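Local coordinates for protein alcohol dehydrogenase (Thermus sp., PDB 4CPD) that probably oxidises alcohols and reduces the corresponding aldehydes or ketones with NAD as coenzyme, as a zinc-dependent medium-chain dehydrogenase, at residues P224-R229 with L252-M256. Residue numbers count along the deposited sequence, not the author numbering.
Sequences PVRRVR and LALEM
In the Rossmann-type coenzyme domain of this zinc-dependent dehydrogenase, two helices lie side by side on one face of the six-stranded parallel sheet. Segments 224-229 and 252-256 are both alpha-helical, with axes 9.9 Å apart at closest approach and N-to-C directions crossing at -35°, so they run roughly parallel. In register, the CA atoms of V225 and M256 lie 5.3 Å apart. P224 sits in the first turn of its helix, where proline's missing amide hydrogen costs no helical bond; its CG is 4.0 Å from CD2 of L252, and its ring also covers I217 and I199 of the sheet. V225, chi1 t, is a compact, beta-branched apolar residue that lets the helices approach closely: its CG2 lies 3.7 Å from L252 CD1 and 4.5 Å from M256 CE. L252 (t, p) extends across to meet both residues, its side chain about 6 Å from the bound NAD. One turn on, V228 points toward the other helix, placing CG1 3.5 Å from M256 CG. The long, unbranched side chain of M256 (t, t, m) runs from V228 toward P224 and V225, its CE 4.4 Å from P224 CB, and also packs on A173 and I175 of the central strand 171-175. R229 occupies the solvent-side border, where a long, charged side chain can span the gap: chi1 m followed by t and t carries its guanidinium to the C-terminal turn of helix 247-256. Carbonyls there lack amide partners further along the helix; K284 also binds that of E255. R229 NH2 donates to E255 O at 2.8 Å, with an N-H...O angle of 160°.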
# COMPACT_ATOMS: atom_id res chain seq x y z
N PRO A 224 16.30 7.40 16.14
CA PRO A 224 16.55 6.68 14.90
C PRO A 224 16.11 7.48 13.69
O PRO A 224 16.77 7.42 12.65
CB PRO A 224 15.74 5.40 15.06
CG PRO A 224 14.72 5.69 16.10
CD PRO A 224 15.23 6.79 16.95
N VAL A 225 15.05 8.27 13.84
CA VAL A 225 14.52 9.04 12.73
C VAL A 225 15.52 10.06 12.25
O VAL A 225 15.75 10.15 11.05
CB VAL A 225 13.19 9.72 13.10
CG1 VAL A 225 12.71 10.60 11.94
CG2 VAL A 225 12.13 8.69 13.46
N ARG A 226 16.11 10.83 13.18
CA ARG A 226 17.12 11.88 12.87
C ARG A 226 18.31 11.26 12.13
O ARG A 226 18.80 11.77 11.12
CB ARG A 226 17.63 12.52 14.17
N ARG A 227 18.71 10.11 12.64
CA ARG A 227 19.86 9.37 12.17
C ARG A 227 19.63 8.76 10.77
O ARG A 227 20.45 8.90 9.85
CB ARG A 227 20.11 8.30 13.23
CG ARG A 227 21.30 7.39 13.01
CD ARG A 227 22.65 8.09 12.94
NE ARG A 227 23.65 7.03 13.17
CZ ARG A 227 24.50 6.54 12.26
NH1 ARG A 227 24.58 7.07 11.04
NH2 ARG A 227 25.30 5.54 12.60
N VAL A 228 18.50 8.08 10.62
CA VAL A 228 18.12 7.50 9.34
C VAL A 228 18.04 8.60 8.27
O VAL A 228 18.42 8.41 7.11
CB VAL A 228 16.76 6.75 9.46
CG1 VAL A 228 16.16 6.46 8.09
CG2 VAL A 228 16.91 5.44 10.23
N ARG A 229 17.53 9.75 8.65
CA ARG A 229 17.36 10.80 7.67
C ARG A 229 18.70 11.33 7.18
O ARG A 229 18.90 11.48 5.97
CB ARG A 229 16.47 11.92 8.21
CG ARG A 229 14.99 11.56 8.12
CD ARG A 229 14.09 12.73 8.43
NE ARG A 229 12.70 12.29 8.60
CZ ARG A 229 11.77 12.94 9.31
NH1 ARG A 229 12.05 14.08 9.94
NH2 ARG A 229 10.54 12.44 9.40
N LEU A 252 6.88 5.03 13.78
CA LEU A 252 8.28 5.23 13.48
C LEU A 252 8.55 5.00 12.00
O LEU A 252 9.17 5.84 11.35
CB LEU A 252 9.13 4.30 14.33
CG LEU A 252 10.54 4.79 14.57
CD1 LEU A 252 10.55 6.04 15.47
CD2 LEU A 252 11.34 3.67 15.19
N ALA A 253 8.07 3.89 11.48
CA ALA A 253 8.26 3.56 10.08
C ALA A 253 7.71 4.65 9.18
O ALA A 253 8.36 5.04 8.19
CB ALA A 253 7.63 2.21 9.75
N LEU A 254 6.52 5.13 9.54
CA LEU A 254 5.82 6.15 8.74
C LEU A 254 6.44 7.54 8.82
O LEU A 254 6.41 8.31 7.86
CB LEU A 254 4.34 6.18 9.12
CG LEU A 254 3.60 4.94 8.62
CD1 LEU A 254 2.28 4.77 9.32
CD2 LEU A 254 3.37 4.96 7.11
N GLU A 255 7.04 7.87 9.96
CA GLU A 255 7.77 9.11 10.08
C GLU A 255 9.10 9.02 9.31
O GLU A 255 9.50 9.92 8.57
CB GLU A 255 8.04 9.37 11.55
CG GLU A 255 8.37 10.83 11.83
CD GLU A 255 8.55 11.12 13.32
OE1 GLU A 255 8.34 10.22 14.16
OE2 GLU A 255 8.89 12.29 13.63
N MET A 256 9.78 7.90 9.50
CA MET A 256 11.10 7.68 8.95
C MET A 256 11.15 7.69 7.40
O MET A 256 12.04 8.30 6.79
CB MET A 256 11.54 6.34 9.51
CG MET A 256 12.91 5.82 9.15
SD MET A 256 13.13 4.22 9.99
CE MET A 256 13.03 4.66 11.71